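Local coordinates for protein Thf1 (Thermosynechococcus elongatus, PDB 5MJR) that may take part in photosynthetic membrane biogenesis and associates with the FtsH protease complex involved in photosystem II repair in cyanobacteria, at residues R22-T27 and L50-H55; H55-N60 and K147-H152; H35-H40 and R90-H95. One frame throughout, in Å; residues are numbered along the deposited sequence. Where two conformers were deposited one is given.

Interaction 1. Residues R22-T27 and L50-H55; sequences RTVSDT and LLVEIH
The capped start of helix 24-34 meets the C-terminal half of helix 41-58 here, with Val24 and Thr27 gathered round the imidazole of His55. Thr23 is the N-cap and forms a capping box with Asp26: Asp26 N gives a bond of 3.3 Å to Thr23 OG1, and Thr23 N returns a nearly straight one (174°) to Asp26 OD2 at 2.8 Å. On the other helix, His55 has CG anti to its backbone N (chi1 -180°), which starts the ring off toward this capped turn. His55 ND1 and Thr27 OG1 are hydrogen-bonded at 2.9 Å, and either could be the donor; the hydroxyl sits at the ring edge, near its plane. Arg22 O lies at the edge as well, 3.5 Å from His55 CE1. Val24 takes one face: its N stands above the rim, and its CG2 makes a CH-pi contact 3.9 Å from the ring centroid, 24° off the normal. The other branch, Val24 CG1, packs on Val52 CG2 at 3.8 Å, while Thr27 CG2 and Leu51 CD2 approach to 4.1 Å. An alanine in place of the histidine would probably leave Thr27 OG1 without its ring partner and open a gap beside Val24 CG2. Glu101, just past helix 90-100, touches Thr27, Leu51 and His55, and Arg22 NH2 bonds to Ala100 O. Leu51 reaches Phe31 and Leu97, so the hairpin of helices 24-34 and 41-58 is joined here to helix 90-100.

Interaction 2. Residues H55-N60 and K147-H152; sequences HLLRVN and KYSRLH
Leu57 and Lys147 cross at about a right angle, and the two methyls of the leucine divide the work between them. Leu57 CD2 lies against Lys147 CG at 3.9 Å. Leu57 CD1 points to the side chain of Ser149, 3.6 Å from its OG, and is also the branch that reaches Leu151 CD1, at 4.3 Å. Asn60 meets the lysine at about a right angle too, its amide lying against the aliphatic chain, with Asn60 ND2 3.6 Å from Lys147 CD. The lysine chain is bent at chi2 (66°), which sets CD beside that amide, and is extended from there outward. A water joins the two polar ends, accepting from Asn60 ND2 at 3.1 Å and from Lys147 NZ at 3.0 Å. Asn60 OD1 has its partner in Asp62 N, and the backbones of Lys147 and Asp62 are hydrogen-bonded as well.

Ser149 faces Leu57 as the N-cap of helix 150-162. Its OG accepts from Leu151 N at 2.9 Å (152°), while Ser149 N donates to His152 ND1 at 2.9 Å (159°), close to the imidazole plane. This capping box fixes the hydroxyl that the leucine methyl rests on and holds the His152 ring in its rotation. Phe69 of helix 67-80 touches Leu57 and Leu151 from outside the two segments.

The chemistry therefore changes across the contact. At the leucines it is apolar packing, with the buried serine oxygen already accepting from the backbone at the helix start; at Asn60 and Lys147 an amide lies on the lysine methylenes, and its N-H and the ammonium meet through a water. A sulfate, probably from the crystallisation liquor, lies about 5 Å from the lysine side chain, consistent with a positive local potential.

Interaction 3. Residues H35-H40 and R90-H95; sequences HTRPIH and RDRIFH
The imidazole of His35 has Ile93 on one face and its own loop on the other. Ile93 CG1 sits over the ring in a CH-pi contact, 3.6 Å from the centroid and 15° off the normal; on the opposite face Arg37 N stands 4.0 Å above the plane, toward the rim. Arg92 CB adds an oblique approach, 3.7 Å from His35 ND1. Farther out, the guanidinium groups of Arg37 and Arg92 lie face over face with their planes 35° apart. Arg37 NH1 and Arg92 NH1 are 3.4 Å apart, two donors of like charge that cannot bond to each other. Asp89 probably makes this tolerable, since it forms a salt bridge with Arg37 NH1 and a long, weak ion pair with Arg92 NH1. A water at the edge of the Arg37 guanidinium, in its plane, accepts from Arg37 NH2 at 3.0 Å and, weakly, from Arg92 NH2.

Segment 35-40 is the loop between helices 24-34 and 41-58, folded here against the first turns of helix 90-100. His35, just after the end of helix 24-34, has CG anti to its backbone N (chi1 -175°), which starts the ring off toward helix 90-100. On the inner side Ile39 CG1 packs against Ile93 CD1 at 4.2 Å, and Phe31 and Tyr84 touch both isoleucines.

In the fold
Interactions 1 and 2 share helix 41-58 and His55, and they touch directly through the Glu53-Arg150 salt bridge. Interaction 1, partly buried, pairs that helix with its predecessor, helix 24-34; interaction 2 reaches 87 residues along the chain to helix 150-162 and lies deepest, its centre about 11 Å from that of the chain. Interaction 3 holds the loop joining helices 24-34 and 41-58 against helix 90-100, its nearest atoms about 6 Å from interaction 1. Interactions 2 and 3 are buried with exposed rims, where a water joins a lysine to an asparagine amide in interaction 2 and two arginines, weakly on one side, in interaction 3. Only interaction 1 has a direct hydrogen bond between its segments.

Interaction 1. Residues R22-T27 and L50-H55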
loop_
_atom_site.group_PDB
_atom_site.type_symbol
_atom_site.label_atom_id
_atom_site.label_comp_id
_atom_site.label_asym_id
_atom_site.label_seq_id
_atom_site.Cartn_x
_atom_site.Cartn_y
_atom_site.Cartn_z
ATOM N N ARG A 22 8.882 18.659 12.067
ATOM C CA ARG A 22 8.359 17.420 12.717
ATOM C C ARG A 22 9.292 16.230 12.353
ATOM O O ARG A 22 9.618 15.964 11.165
ATOM C CB ARG A 22 7.042 17.028 12.108
ATOM C CG ARG A 22 6.337 15.814 12.744
ATOM C CD ARG A 22 5.130 15.190 11.892
ATOM N NE ARG A 22 4.233 14.060 12.462
ATOM C CZ ARG A 22 3.536 14.402 13.536
ATOM N NH1 ARG A 22 3.508 15.691 13.944
ATOM N NH2 ARG A 22 2.742 13.579 14.173
ATOM N N THR A 23 9.789 15.533 13.367
ATOM C CA THR A 23 10.722 14.388 13.122
ATOM C C THR A 23 10.034 13.021 13.318
ATOM O O THR A 23 8.908 12.920 13.778
ATOM C CB THR A 23 11.897 14.470 14.068
ATOM O OG1 THR A 23 11.428 14.039 15.367
ATOM C CG2 THR A 23 12.489 15.870 14.171
ATOM N N VAL A 24 10.763 11.971 12.886
ATOM C CA VAL A 24 10.297 10.645 13.136
ATOM C C VAL A 24 9.926 10.432 14.609
ATOM O O VAL A 24 9.016 9.729 14.962
ATOM C CB VAL A 24 11.366 9.618 12.643
ATOM C CG1 VAL A 24 11.182 8.272 13.309
ATOM C CG2 VAL A 24 11.342 9.516 11.128
ATOM N N SER A 25 10.751 11.016 15.500
ATOM C CA SER A 25 10.464 10.906 16.926
ATOM C C SER A 25 9.116 11.508 17.336
ATOM O O SER A 25 8.397 10.940 18.183
ATOM C CB SER A 25 11.561 11.505 17.770
ATOM O OG SER A 25 12.750 10.702 17.579
ATOM N N ASP A 26 8.762 12.648 16.706
ATOM C CA ASP A 26 7.455 13.253 16.921
ATOM C C ASP A 26 6.346 12.306 16.407
ATOM O O ASP A 26 5.341 12.152 17.039
ATOM C CB ASP A 26 7.380 14.595 16.190
ATOM C CG ASP A 26 8.286 15.658 16.788
ATOM O OD1 ASP A 26 8.376 15.774 18.069
ATOM O OD2 ASP A 26 8.986 16.381 15.944
ATOM N N THR A 27 6.567 11.739 15.222
ATOM C CA THR A 27 5.578 10.809 14.661
ATOM C C THR A 27 5.368 9.570 15.622
ATOM O O THR A 27 4.221 9.186 15.900
ATOM C CB THR A 27 6.067 10.359 13.255
ATOM O OG1 THR A 27 6.051 11.530 12.459
ATOM C CG2 THR A 27 5.147 9.306 12.655
ATOM N N LEU A 50 7.039 0.859 9.407
ATOM C CA LEU A 50 6.015 1.482 8.543
ATOM C C LEU A 50 5.925 2.990 8.859
ATOM O O LEU A 50 5.794 3.821 7.959
ATOM C CB LEU A 50 4.688 0.748 8.632
ATOM C CG LEU A 50 3.619 1.187 7.648
ATOM C CD1 LEU A 50 4.050 1.099 6.171
ATOM C CD2 LEU A 50 2.362 0.434 7.926
ATOM N N LEU A 51 5.925 3.307 10.184
ATOM C CA LEU A 51 5.836 4.740 10.564
ATOM C C LEU A 51 7.010 5.510 9.943
ATOM O O LEU A 51 6.816 6.640 9.456
ATOM C CB LEU A 51 5.879 4.884 12.128
ATOM C CG LEU A 51 4.601 4.530 12.850
ATOM C CD1 LEU A 51 4.912 4.512 14.353
ATOM C CD2 LEU A 51 3.488 5.580 12.640
ATOM N N VAL A 52 8.213 4.971 10.020
ATOM C CA VAL A 52 9.369 5.620 9.445
ATOM C C VAL A 52 9.241 5.771 7.909
ATOM O O VAL A 52 9.514 6.828 7.347
ATOM C CB VAL A 52 10.681 4.892 9.819
ATOM C CG1 VAL A 52 11.878 5.404 9.054
ATOM C CG2 VAL A 52 10.903 4.987 11.372
ATOM N N GLU A 53 8.852 4.648 7.280
ATOM C CA GLU A 53 8.740 4.637 5.808
ATOM C C GLU A 53 7.774 5.699 5.329
ATOM O O GLU A 53 8.124 6.450 4.383
ATOM C CB GLU A 53 8.287 3.203 5.390
ATOM C CG GLU A 53 8.190 3.036 3.902
ATOM C CD GLU A 53 7.777 1.650 3.492
ATOM O OE1 GLU A 53 7.171 0.913 4.336
ATOM O OE2 GLU A 53 8.013 1.269 2.314
ATOM N N ILE A 54 6.617 5.837 5.925
ATOM C CA ILE A 54 5.636 6.811 5.499
ATOM C C ILE A 54 6.150 8.203 5.773
ATOM O O ILE A 54 5.992 9.107 4.998
ATOM C CB ILE A 54 4.267 6.542 6.161
ATOM C CG1 ILE A 54 3.699 5.187 5.710
ATOM C CG2 ILE A 54 3.336 7.691 5.912
ATOM C CD1 ILE A 54 2.495 4.737 6.439
ATOM N N HIS A 55 6.778 8.393 6.987
ATOM C CA HIS A 55 7.251 9.736 7.344
ATOM C C HIS A 55 8.264 10.200 6.254
ATOM O O HIS A 55 8.245 11.338 5.813
ATOM C CB HIS A 55 7.900 9.657 8.726
ATOM C CG HIS A 55 8.400 10.953 9.179
ATOM N ND1 HIS A 55 7.734 11.713 10.126
ATOM C CD2 HIS A 55 9.527 11.620 8.845
ATOM C CE1 HIS A 55 8.445 12.819 10.318
ATOM N NE2 HIS A 55 9.526 12.818 9.530
#

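Interaction 2. Residues H55-N60 and K147-H152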
loop_
_atom_site.group_PDB
_atom_site.type_symbol
_atom_site.label_atom_id
_atom_site.label_comp_id
_atom_site.label_asym_id
_atom_site.label_seq_id
_atom_site.Cartn_x
_atom_site.Cartn_y
_atom_site.Cartn_z
ATOM N N HIS A 55 6.778 8.393 6.987
ATOM C CA HIS A 55 7.251 9.736 7.344
ATOM C C HIS A 55 8.264 10.200 6.254
ATOM O O HIS A 55 8.245 11.338 5.813
ATOM C CB HIS A 55 7.900 9.657 8.726
ATOM C CG HIS A 55 8.400 10.953 9.179
ATOM N ND1 HIS A 55 7.734 11.713 10.126
ATOM C CD2 HIS A 55 9.527 11.620 8.845
ATOM C CE1 HIS A 55 8.445 12.819 10.318
ATOM N NE2 HIS A 55 9.526 12.818 9.530
ATOM N N LEU A 56 9.212 9.338 5.909
ATOM C CA LEU A 56 10.264 9.701 4.964
ATOM C C LEU A 56 9.711 9.998 3.559
ATOM O O LEU A 56 10.251 10.839 2.843
ATOM C CB LEU A 56 11.343 8.707 4.950
ATOM C CG LEU A 56 12.124 8.556 6.279
ATOM C CD1 LEU A 56 13.115 7.446 6.049
ATOM C CD2 LEU A 56 12.783 9.928 6.629
ATOM N N LEU A 57 8.625 9.333 3.208
ATOM C CA LEU A 57 7.918 9.727 1.954
ATOM C C LEU A 57 7.302 11.145 2.085
ATOM O O LEU A 57 7.470 11.964 1.162
ATOM C CB LEU A 57 6.864 8.724 1.637
ATOM C CG LEU A 57 7.396 7.385 1.129
ATOM C CD1 LEU A 57 6.288 6.353 1.055
ATOM C CD2 LEU A 57 8.041 7.557 -0.254
ATOM N N ARG A 58 6.624 11.414 3.201
ATOM C CA ARG A 58 5.942 12.709 3.311
ATOM C C ARG A 58 6.954 13.863 3.241
ATOM O O ARG A 58 6.600 14.947 2.720
ATOM C CB ARG A 58 5.175 12.760 4.627
ATOM C CG ARG A 58 3.925 11.881 4.586
ATOM C CD ARG A 58 3.032 11.994 5.853
ATOM N NE ARG A 58 3.750 11.733 7.092
ATOM C CZ ARG A 58 4.037 12.608 8.083
ATOM N NH1 ARG A 58 3.551 13.920 8.018
ATOM N NH2 ARG A 58 4.769 12.057 9.188
ATOM N N VAL A 59 8.167 13.684 3.771
ATOM C CA VAL A 59 9.128 14.754 3.767
ATOM C C VAL A 59 9.775 14.930 2.385
ATOM O O VAL A 59 10.471 15.874 2.151
ATOM C CB VAL A 59 10.121 14.746 4.929
ATOM C CG1 VAL A 59 9.447 14.699 6.240
ATOM C CG2 VAL A 59 11.006 13.640 4.795
ATOM N N ASN A 60 9.559 13.999 1.480
ATOM C CA ASN A 60 10.163 14.043 0.137
ATOM C C ASN A 60 9.327 14.950 -0.725
ATOM O O ASN A 60 8.141 14.752 -0.938
ATOM C CB ASN A 60 10.191 12.638 -0.455
ATOM C CG ASN A 60 10.975 12.518 -1.749
ATOM O OD1 ASN A 60 10.782 13.287 -2.653
ATOM N ND2 ASN A 60 11.940 11.617 -1.788
ATOM N N LYS A 147 7.687 10.552 -6.718
ATOM C CA LYS A 147 8.510 9.586 -5.921
ATOM C C LYS A 147 7.760 8.245 -5.830
ATOM O O LYS A 147 6.606 8.177 -5.431
ATOM C CB LYS A 147 8.707 10.149 -4.527
ATOM C CG LYS A 147 9.378 9.204 -3.554
ATOM C CD LYS A 147 10.781 8.903 -3.897
ATOM C CE LYS A 147 11.437 8.012 -2.848
ATOM N NZ LYS A 147 12.810 7.694 -3.282
ATOM N N TYR A 148 8.490 7.212 -6.213
ATOM C CA TYR A 148 8.040 5.848 -6.120
ATOM C C TYR A 148 8.457 5.189 -4.794
ATOM O O TYR A 148 9.610 5.357 -4.363
ATOM C CB TYR A 148 8.629 5.042 -7.284
ATOM C CG TYR A 148 8.462 3.530 -7.166
ATOM C CD1 TYR A 148 7.317 2.899 -7.536
ATOM C CD2 TYR A 148 9.471 2.752 -6.604
ATOM C CE1 TYR A 148 7.142 1.562 -7.351
ATOM C CE2 TYR A 148 9.329 1.381 -6.400
ATOM C CZ TYR A 148 8.177 0.776 -6.795
ATOM O OH TYR A 148 8.001 -0.553 -6.639
ATOM N N SER A 149 7.519 4.447 -4.227
ATOM C CA SER A 149 7.715 3.612 -3.026
ATOM C C SER A 149 7.380 2.178 -3.368
ATOM O O SER A 149 6.424 1.904 -4.132
ATOM C CB SER A 149 6.745 4.145 -1.940
ATOM O OG SER A 149 6.721 3.288 -0.775
ATOM N N ARG A 150 7.993 1.244 -2.642
ATOM C CA ARG A 150 7.509 -0.147 -2.693
ATOM C C ARG A 150 6.069 -0.266 -2.332
ATOM O O ARG A 150 5.388 -1.196 -2.724
ATOM C CB ARG A 150 8.408 -1.025 -1.783
ATOM C CG ARG A 150 8.277 -0.741 -0.350
ATOM C CD ARG A 150 7.333 -1.727 0.334
ATOM N NE ARG A 150 7.079 -1.353 1.709
ATOM C CZ ARG A 150 6.454 -2.122 2.599
ATOM N NH1 ARG A 150 5.985 -3.339 2.251
ATOM N NH2 ARG A 150 6.177 -1.605 3.784
ATOM N N LEU A 151 5.553 0.685 -1.507
ATOM C CA LEU A 151 4.110 0.681 -1.232
ATOM C C LEU A 151 3.240 0.836 -2.464
ATOM O O LEU A 151 2.130 0.303 -2.469
ATOM C CB LEU A 151 3.780 1.698 -0.118
ATOM C CG LEU A 151 4.333 1.437 1.277
ATOM C CD1 LEU A 151 4.328 2.681 2.110
ATOM C CD2 LEU A 151 3.560 0.315 1.878
ATOM N N HIS A 152 3.737 1.551 -3.466
ATOM C CA HIS A 152 2.941 1.633 -4.684
ATOM C C HIS A 152 2.941 0.292 -5.441
ATOM O O HIS A 152 1.920 -0.058 -6.031
ATOM C CB HIS A 152 3.611 2.650 -5.596
ATOM C CG HIS A 152 3.533 4.045 -5.088
ATOM N ND1 HIS A 152 4.679 4.757 -4.842
ATOM C CD2 HIS A 152 2.462 4.837 -4.834
ATOM C CE1 HIS A 152 4.260 5.978 -4.452
ATOM N NE2 HIS A 152 2.919 6.049 -4.409
HETATM O O HOH W 1 14.053 10.395 -3.705
#

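Interaction 3. Residues H35-H40 and R90-H95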
loop_
_atom_site.group_PDB
_atom_site.type_symbol
_atom_site.label_atom_id
_atom_site.label_comp_id
_atom_site.label_asym_id
_atom_site.label_seq_id
_atom_site.Cartn_x
_atom_site.Cartn_y
_atom_site.Cartn_z
ATOM N N HIS A 35 -2.397 5.324 20.700
ATOM C CA HIS A 35 -2.630 3.934 21.053
ATOM C C HIS A 35 -1.693 3.583 22.211
ATOM O O HIS A 35 -0.507 3.345 21.981
ATOM C CB HIS A 35 -2.410 2.988 19.875
ATOM C CG HIS A 35 -2.743 1.596 20.185
ATOM N ND1 HIS A 35 -4.028 1.149 20.258
ATOM C CD2 HIS A 35 -1.926 0.516 20.460
ATOM C CE1 HIS A 35 -4.005 -0.164 20.583
ATOM N NE2 HIS A 35 -2.771 -0.557 20.685
ATOM N N THR A 36 -2.260 3.454 23.403
ATOM C CA THR A 36 -1.501 3.300 24.591
ATOM C C THR A 36 -1.427 1.854 25.076
ATOM O O THR A 36 -0.656 1.543 26.018
ATOM C CB THR A 36 -2.068 4.182 25.723
ATOM O OG1 THR A 36 -3.340 3.700 26.121
ATOM C CG2 THR A 36 -2.162 5.623 25.362
ATOM N N ARG A 37 -2.211 0.996 24.465
ATOM C CA ARG A 37 -2.268 -0.419 24.888
ATOM C C ARG A 37 -1.041 -1.111 24.419
ATOM O O ARG A 37 -0.438 -0.815 23.383
ATOM C CB ARG A 37 -3.545 -1.101 24.343
ATOM C CG ARG A 37 -4.795 -0.420 24.832
ATOM C CD ARG A 37 -5.960 -1.186 24.282
ATOM N NE ARG A 37 -7.173 -0.542 24.761
ATOM C CZ ARG A 37 -8.366 -1.085 24.619
ATOM N NH1 ARG A 37 -8.496 -2.244 23.994
ATOM N NH2 ARG A 37 -9.431 -0.424 25.072
ATOM N N PRO A 38 -0.621 -2.142 25.160
ATOM C CA PRO A 38 0.595 -2.838 24.793
ATOM C C PRO A 38 0.582 -3.446 23.406
ATOM O O PRO A 38 -0.449 -4.010 23.012
ATOM C CB PRO A 38 0.670 -3.939 25.896
ATOM C CG PRO A 38 -0.070 -3.415 27.004
ATOM C CD PRO A 38 -1.162 -2.632 26.448
ATOM N N ILE A 39 1.712 -3.346 22.725
ATOM C CA ILE A 39 1.906 -4.016 21.420
ATOM C C ILE A 39 3.126 -4.945 21.520
ATOM O O ILE A 39 4.218 -4.516 21.926
ATOM C CB ILE A 39 2.200 -2.999 20.281
ATOM C CG1 ILE A 39 1.038 -1.991 20.176
ATOM C CG2 ILE A 39 2.448 -3.723 18.955
ATOM C CD1 ILE A 39 1.368 -0.833 19.260
ATOM N N HIS A 40 2.956 -6.214 21.149
ATOM C CA HIS A 40 4.078 -7.127 21.230
ATOM C C HIS A 40 5.270 -6.666 20.465
ATOM O O HIS A 40 5.107 -6.093 19.353
ATOM C CB HIS A 40 3.638 -8.521 20.734
ATOM C CG HIS A 40 4.575 -9.588 21.066
ATOM N ND1 HIS A 40 5.657 -9.887 20.295
ATOM C CD2 HIS A 40 4.612 -10.431 22.152
ATOM C CE1 HIS A 40 6.387 -10.803 20.928
ATOM N NE2 HIS A 40 5.743 -11.155 22.042
ATOM N N ARG A 90 -6.485 -4.067 16.403
ATOM C CA ARG A 90 -5.880 -3.780 15.125
ATOM C C ARG A 90 -6.409 -2.493 14.435
ATOM O O ARG A 90 -5.619 -1.665 13.965
ATOM C CB ARG A 90 -6.072 -5.025 14.288
ATOM C CG ARG A 90 -5.496 -4.906 12.959
ATOM C CD ARG A 90 -5.410 -6.284 12.331
ATOM N NE ARG A 90 -6.661 -6.982 12.417
ATOM C CZ ARG A 90 -6.827 -8.290 12.540
ATOM N NH1 ARG A 90 -5.763 -9.138 12.472
ATOM N NH2 ARG A 90 -8.077 -8.768 12.751
ATOM N N ASP A 91 -7.705 -2.274 14.536
ATOM C CA ASP A 91 -8.255 -1.033 13.953
ATOM C C ASP A 91 -7.807 0.250 14.700
ATOM O O ASP A 91 -7.510 1.285 14.081
ATOM C CB ASP A 91 -9.776 -1.036 13.886
ATOM C CG ASP A 91 -10.332 -2.147 12.905
ATOM O OD1 ASP A 91 -9.544 -2.692 12.037
ATOM O OD2 ASP A 91 -11.538 -2.547 12.984
ATOM N N ARG A 92 -7.679 0.162 16.020
ATOM C CA ARG A 92 -7.185 1.287 16.772
ATOM C C ARG A 92 -5.743 1.559 16.436
ATOM O O ARG A 92 -5.307 2.723 16.371
ATOM C CB ARG A 92 -7.217 0.963 18.334
ATOM C CG ARG A 92 -8.583 1.041 18.879
ATOM C CD ARG A 92 -8.583 0.433 20.290
ATOM N NE ARG A 92 -9.814 0.600 21.057
ATOM C CZ ARG A 92 -10.613 -0.368 21.503
ATOM N NH1 ARG A 92 -10.379 -1.678 21.254
ATOM N NH2 ARG A 92 -11.700 -0.027 22.215
ATOM N N ILE A 93 -4.955 0.547 16.203
ATOM C CA ILE A 93 -3.581 0.725 15.797
ATOM C C ILE A 93 -3.485 1.432 14.394
ATOM O O ILE A 93 -2.662 2.312 14.207
ATOM C CB ILE A 93 -2.781 -0.619 15.772
ATOM C CG1 ILE A 93 -2.617 -1.111 17.239
ATOM C CG2 ILE A 93 -1.483 -0.509 15.053
ATOM C CD1 ILE A 93 -2.097 -2.486 17.382
ATOM N N PHE A 94 -4.339 0.974 13.442
ATOM C CA PHE A 94 -4.347 1.629 12.138
ATOM C C PHE A 94 -4.716 3.137 12.235
ATOM O O PHE A 94 -4.083 3.978 11.618
ATOM C CB PHE A 94 -5.261 0.917 11.197
ATOM C CG PHE A 94 -5.203 1.477 9.804
ATOM C CD1 PHE A 94 -4.121 1.164 9.016
ATOM C CD2 PHE A 94 -6.219 2.296 9.322
ATOM C CE1 PHE A 94 -3.992 1.706 7.701
ATOM C CE2 PHE A 94 -6.142 2.828 8.035
ATOM C CZ PHE A 94 -4.983 2.516 7.258
ATOM N N HIS A 95 -5.703 3.409 13.085
ATOM C CA HIS A 95 -6.132 4.780 13.296
ATOM C C HIS A 95 -4.935 5.600 13.781
ATOM O O HIS A 95 -4.637 6.693 13.303
ATOM C CB HIS A 95 -7.328 4.799 14.230
ATOM C CG HIS A 95 -7.741 6.223 14.609
ATOM N ND1 HIS A 95 -7.052 6.937 15.614
ATOM C CD2 HIS A 95 -8.813 6.974 14.247
ATOM C CE1 HIS A 95 -7.617 8.116 15.801
ATOM N NE2 HIS A 95 -8.624 8.183 14.900
HETATM O O HOH W 2 -11.779 -2.100 24.394
#